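Polymerase X (PDB 2W9M) probably extends DNA by template-directed nucleotide addition, as a family X DNA polymerase that also carries a zinc-binding PHP domain. Local coordinates at residues P316-V322 with R534-P540; T336-G340 with A362-R366. The contacts are given in a common frame with arbitrary orientation. Numbering follows the deposited sequence.

Contact 2 lies within the C-terminal PHP domain; contact 1 ties the linker before it to a late helix. Contact 1 is partly buried and joins the linker before the first strand, 329-333, to the end of helix 526-535 and the turn after it. Contact 2 is buried and joins the loop after strand 329-333 to the end of the adjacent strand 358-364. Their centres lie about 32 Å apart, and along the chain contact 2 is nested within the loop closed by contact 1. The chemistry differs accordingly. Contact 1 uses backbone carbonyls, an arginine and apolar side chains, away from the metal sites. Contact 2 uses acidic and histidine ligands around a zinc ion and one backbone-to-serine hydrogen bond.

Contact 1. Residues P316-V322 with R534-P540; sequences PDPAELV and RKAGLTP
Residues 316-322 form a linker with a short 3-10 turn at 318-320. Asp317 (chi1 t) makes an Asx turn: its OD1 accepts from Ala319 N at 2.8 Å. Asp317 O accepts from Glu320 N at 2.8 Å, and Glu320 OE1 returns to Asp317 N at 2.9 Å. Pro318 O accepts from Leu321 N at 3.1 Å, and Pro316 O is hydrogen-bonded with Tyr303 OH. Leu321 and Val322 then run extended. Across from them, helix 526-535 gives way to Gly537, where phi is 84° and psi 29°. This is a Schellman motif; a CB on Gly537 would jam against the preceding carbonyl and lie 3.6 Å from Pro316 CD. Lys535 O is hydrogen-bonded with His308 NE2. The chain leaves extended through Leu538 and Thr539. The register sets Pro316 by Gly537 and Leu321 CA 4.2 Å from Thr539 CA. Two hydrogen bonds tie the segments. Val322 N donates to Leu538 O at 3.0 Å, and Arg534 NH1 donates to Val322 O at 2.8 Å. The linker into the PHP domain thus bonds to the end of helix 526-535 and the turn after it. Arg534 (chi1 m, chi2 t, chi3 p) has Leu321 CB over one face of its guanidinium, and its NH2 forms a salt bridge with Glu302. Leu321 (m, t) and Pro316 pack by van der Waals contact on the turn backbone. Thr539 OG1 is hydrogen-bonded with His542.

Contact 2. Residues T336-G340 with A362-R366; sequences TWSDG and ADHSR. With ZN (zinc ion), chain C.
A zinc ion joins a loop and a strand end of the PHP domain. Segment 336-340 has no regular structure, and its closest CA pair with the other segment is Ser338 and Asp363, 5.3 Å apart. Segment 362-366 carries the end of strand 358-364, weakly bonded at about 363-364. The CA-to-CB bond of Asp363 points toward the facing loop. Asp363 OD2 lies 3.7 Å from Trp337 CB, and its OD1 accepts from Ser335 N. His364 is extended (phi -69°, psi 170°). Its backbone N donates to Ser338 OG (chi1 t) at 3.0 Å. The imidazole (chi1 m, chi2 -88°) brings NE2 within 2.1 Å of the zinc. Asp339 (chi1 p) binds the same ion through both oxygens, OD1 at 2.6 Å and OD2 at 2.3 Å. Asp339, His364 and His518 form one of three zinc sites seen in this structure, grouped at strand ends; a second zinc lies about 4 Å from the His364 side chain. Asp339 OD1 and His364 NE2 lie 3.1 Å apart through shared metal binding. Ser365 OG is hydrogen-bonded with Asp411 and Asp403. The pair sits where the parallel neighbours 329-333 and 358-364 end, with Trp337 resting on helix 376-391.

Contact 1. Residues P316-V322 with R534-P540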
loop_
_atom_site.group_PDB
_atom_site.type_symbol
_atom_site.label_atom_id
_atom_site.label_comp_id
_atom_site.label_asym_id
_atom_site.label_seq_id
_atom_site.Cartn_x
_atom_site.Cartn_y
_atom_site.Cartn_z
ATOM N N PRO A 316 13.733 -18.332 8.668
ATOM C CA PRO A 316 13.688 -19.344 7.605
ATOM C C PRO A 316 14.594 -19.019 6.424
ATOM O O PRO A 316 14.918 -17.855 6.176
ATOM C CB PRO A 316 12.223 -19.314 7.154
ATOM C CG PRO A 316 11.481 -18.761 8.309
ATOM C CD PRO A 316 12.401 -17.767 8.941
ATOM N N ASP A 317 15.002 -20.061 5.707
ATOM C CA ASP A 317 15.725 -19.909 4.453
ATOM C C ASP A 317 14.791 -19.217 3.469
ATOM O O ASP A 317 13.588 -19.473 3.468
ATOM C CB ASP A 317 16.147 -21.290 3.930
ATOM C CG ASP A 317 16.920 -21.222 2.623
ATOM O OD1 ASP A 317 16.319 -20.867 1.586
ATOM O OD2 ASP A 317 18.125 -21.554 2.628
ATOM N N PRO A 318 15.337 -18.321 2.640
ATOM C CA PRO A 318 14.524 -17.582 1.671
ATOM C C PRO A 318 13.577 -18.482 0.877
ATOM O O PRO A 318 12.447 -18.081 0.593
ATOM C CB PRO A 318 15.574 -16.966 0.748
ATOM C CG PRO A 318 16.753 -16.767 1.631
ATOM C CD PRO A 318 16.754 -17.923 2.591
ATOM N N ALA A 319 14.030 -19.683 0.536
ATOM C CA ALA A 319 13.234 -20.609 -0.266
ATOM C C ALA A 319 12.009 -21.149 0.475
ATOM O O ALA A 319 11.150 -21.792 -0.128
ATOM C CB ALA A 319 14.099 -21.753 -0.770
ATOM N N GLU A 320 11.932 -20.884 1.776
ATOM C CA GLU A 320 10.791 -21.313 2.585
ATOM C C GLU A 320 9.778 -20.190 2.792
ATOM O O GLU A 320 8.651 -20.439 3.212
ATOM C CB GLU A 320 11.258 -21.814 3.954
ATOM C CG GLU A 320 12.209 -22.994 3.916
ATOM C CD GLU A 320 12.757 -23.335 5.293
ATOM O OE1 GLU A 320 13.373 -22.454 5.936
ATOM O OE2 GLU A 320 12.570 -24.490 5.732
ATOM N N LEU A 321 10.184 -18.957 2.504
ATOM C CA LEU A 321 9.347 -17.789 2.772
ATOM C C LEU A 321 8.203 -17.632 1.766
ATOM O O LEU A 321 8.264 -18.143 0.646
ATOM C CB LEU A 321 10.198 -16.517 2.816
ATOM C CG LEU A 321 11.287 -16.447 3.894
ATOM C CD1 LEU A 321 12.132 -15.198 3.722
ATOM C CD2 LEU A 321 10.691 -16.491 5.285
ATOM N N VAL A 322 7.158 -16.921 2.177
ATOM C CA VAL A 322 5.990 -16.725 1.328
ATOM C C VAL A 322 6.350 -15.989 0.034
ATOM O O VAL A 322 7.269 -15.167 0.009
ATOM C CB VAL A 322 4.873 -15.967 2.085
ATOM C CG1 VAL A 322 5.352 -14.587 2.504
ATOM C CG2 VAL A 322 3.618 -15.871 1.241
ATOM N N ARG A 534 8.332 -11.149 3.936
ATOM C CA ARG A 534 9.567 -11.924 3.876
ATOM C C ARG A 534 10.645 -11.391 4.825
ATOM O O ARG A 534 11.428 -12.158 5.379
ATOM C CB ARG A 534 10.085 -12.003 2.441
ATOM C CG ARG A 534 9.152 -12.766 1.518
ATOM C CD ARG A 534 9.541 -12.588 0.071
ATOM N NE ARG A 534 10.855 -13.156 -0.209
ATOM C CZ ARG A 534 11.060 -14.424 -0.556
ATOM N NH1 ARG A 534 10.031 -15.256 -0.659
ATOM N NH2 ARG A 534 12.290 -14.862 -0.799
ATOM N N LYS A 535 10.674 -10.080 5.020
ATOM C CA LYS A 535 11.592 -9.493 5.987
ATOM C C LYS A 535 11.199 -9.892 7.406
ATOM O O LYS A 535 12.044 -9.959 8.294
ATOM C CB LYS A 535 11.628 -7.972 5.836
ATOM C CG LYS A 535 12.181 -7.524 4.493
ATOM C CD LYS A 535 11.659 -6.159 4.093
ATOM C CE LYS A 535 12.220 -5.063 4.982
ATOM N NZ LYS A 535 11.522 -3.769 4.735
ATOM N N ALA A 536 9.916 -10.160 7.617
ATOM C CA ALA A 536 9.448 -10.588 8.925
ATOM C C ALA A 536 9.694 -12.085 9.113
ATOM O O ALA A 536 9.566 -12.613 10.214
ATOM C CB ALA A 536 7.978 -10.251 9.105
ATOM N N GLY A 537 10.052 -12.765 8.029
ATOM C CA GLY A 537 10.358 -14.184 8.092
ATOM C C GLY A 537 9.134 -15.083 8.010
ATOM O O GLY A 537 9.131 -16.192 8.545
ATOM N N LEU A 538 8.097 -14.617 7.325
ATOM C CA LEU A 538 6.854 -15.374 7.248
ATOM C C LEU A 538 6.888 -16.420 6.139
ATOM O O LEU A 538 7.401 -16.170 5.046
ATOM C CB LEU A 538 5.656 -14.440 7.053
ATOM C CG LEU A 538 5.426 -13.402 8.152
ATOM C CD1 LEU A 538 4.088 -12.714 7.948
ATOM C CD2 LEU A 538 5.503 -14.046 9.530
ATOM N N THR A 539 6.341 -17.594 6.440
ATOM C CA THR A 539 6.187 -18.666 5.463
ATOM C C THR A 539 4.717 -18.765 5.049
ATOM O O THR A 539 3.852 -18.136 5.662
ATOM C CB THR A 539 6.624 -20.018 6.055
ATOM O OG1 THR A 539 5.794 -20.340 7.179
ATOM C CG2 THR A 539 8.079 -19.967 6.503
ATOM N N PRO A 540 4.423 -19.554 4.006
ATOM C CA PRO A 540 3.017 -19.723 3.626
ATOM C C PRO A 540 2.161 -20.183 4.801
ATOM O O PRO A 540 0.960 -19.918 4.816
ATOM C CB PRO A 540 3.073 -20.813 2.558
ATOM C CG PRO A 540 4.428 -20.685 1.966
ATOM C CD PRO A 540 5.336 -20.244 3.077
#

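Contact 2. Residues T336-G340 with A362-R366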
loop_
_atom_site.group_PDB
_atom_site.type_symbol
_atom_site.label_atom_id
_atom_site.label_comp_id
_atom_site.label_asym_id
_atom_site.label_seq_id
_atom_site.Cartn_x
_atom_site.Cartn_y
_atom_site.Cartn_z
ATOM N N THR A 336 -17.070 -1.623 -7.456
ATOM C CA THR A 336 -17.939 -0.499 -7.778
ATOM C C THR A 336 -19.032 -0.258 -6.728
ATOM O O THR A 336 -19.487 0.874 -6.553
ATOM C CB THR A 336 -18.553 -0.681 -9.176
ATOM O OG1 THR A 336 -17.762 0.038 -10.130
ATOM C CG2 THR A 336 -19.981 -0.165 -9.214
ATOM N N TRP A 337 -19.439 -1.316 -6.027
ATOM C CA TRP A 337 -20.414 -1.199 -4.941
ATOM C C TRP A 337 -19.985 -0.177 -3.889
ATOM O O TRP A 337 -20.818 0.489 -3.276
ATOM C CB TRP A 337 -20.631 -2.556 -4.261
ATOM C CG TRP A 337 -21.431 -3.511 -5.073
ATOM C CD1 TRP A 337 -20.964 -4.382 -6.014
ATOM C CD2 TRP A 337 -22.847 -3.698 -5.019
ATOM N NE1 TRP A 337 -22.003 -5.101 -6.551
ATOM C CE2 TRP A 337 -23.173 -4.696 -5.958
ATOM C CE3 TRP A 337 -23.874 -3.117 -4.268
ATOM C CZ2 TRP A 337 -24.482 -5.127 -6.168
ATOM C CZ3 TRP A 337 -25.176 -3.545 -4.479
ATOM C CH2 TRP A 337 -25.467 -4.540 -5.420
ATOM N N SER A 338 -18.678 -0.068 -3.676
ATOM C CA SER A 338 -18.130 0.828 -2.668
ATOM C C SER A 338 -17.397 1.988 -3.347
ATOM O O SER A 338 -17.999 2.779 -4.078
ATOM C CB SER A 338 -17.170 0.055 -1.760
ATOM O OG SER A 338 -17.033 0.677 -0.499
ATOM N N ASP A 339 -16.091 2.074 -3.111
ATOM C CA ASP A 339 -15.267 3.086 -3.752
ATOM C C ASP A 339 -14.223 2.469 -4.684
ATOM O O ASP A 339 -13.175 3.055 -4.922
ATOM C CB ASP A 339 -14.605 3.993 -2.713
ATOM C CG ASP A 339 -13.634 3.249 -1.813
ATOM O OD1 ASP A 339 -13.644 1.999 -1.819
ATOM O OD2 ASP A 339 -12.856 3.916 -1.093
ATOM N N GLY A 340 -14.521 1.288 -5.214
ATOM C CA GLY A 340 -13.669 0.663 -6.211
ATOM C C GLY A 340 -13.997 1.158 -7.606
ATOM O O GLY A 340 -14.940 1.930 -7.794
ATOM N N ALA A 362 -14.904 -7.280 -0.069
ATOM C CA ALA A 362 -14.804 -6.531 1.186
ATOM C C ALA A 362 -14.981 -5.021 1.017
ATOM O O ALA A 362 -14.060 -4.248 1.275
ATOM C CB ALA A 362 -13.480 -6.832 1.881
ATOM N N ASP A 363 -16.170 -4.606 0.596
ATOM C CA ASP A 363 -16.471 -3.187 0.423
ATOM C C ASP A 363 -16.794 -2.532 1.765
ATOM O O ASP A 363 -17.093 -3.222 2.739
ATOM C CB ASP A 363 -17.619 -3.009 -0.581
ATOM C CG ASP A 363 -17.173 -3.232 -2.021
ATOM O OD1 ASP A 363 -16.317 -2.462 -2.504
ATOM O OD2 ASP A 363 -17.668 -4.177 -2.671
ATOM N N HIS A 364 -16.719 -1.204 1.824
ATOM C CA HIS A 364 -16.953 -0.492 3.076
ATOM C C HIS A 364 -18.409 -0.576 3.496
ATOM O O HIS A 364 -19.272 -0.995 2.722
ATOM C CB HIS A 364 -16.570 0.982 2.960
ATOM C CG HIS A 364 -15.193 1.209 2.435
ATOM N ND1 HIS A 364 -14.086 1.265 3.252
ATOM C CD2 HIS A 364 -14.744 1.399 1.173
ATOM C CE1 HIS A 364 -13.012 1.473 2.513
ATOM N NE2 HIS A 364 -13.383 1.557 1.249
ATOM N N SER A 365 -18.675 -0.135 4.720
ATOM C CA SER A 365 -20.014 -0.178 5.285
ATOM C C SER A 365 -20.579 1.218 5.532
ATOM O O SER A 365 -19.850 2.204 5.474
ATOM C CB SER A 365 -19.984 -0.960 6.592
ATOM O OG SER A 365 -18.913 -0.530 7.408
ATOM N N ARG A 366 -21.885 1.278 5.785
ATOM C CA ARG A 366 -22.588 2.488 6.228
ATOM C C ARG A 366 -21.689 3.683 6.541
ATOM O O ARG A 366 -21.650 4.659 5.794
ATOM C CB ARG A 366 -23.400 2.167 7.490
ATOM C CG ARG A 366 -24.894 1.997 7.299
ATOM C CD ARG A 366 -25.636 3.295 7.611
ATOM N NE ARG A 366 -26.060 4.008 6.408
ATOM C CZ ARG A 366 -26.443 5.282 6.387
ATOM N NH1 ARG A 366 -26.440 5.998 7.506
ATOM N NH2 ARG A 366 -26.820 5.843 5.243
HETATM ZN ZN ZN C . -11.853 2.179 0.010
#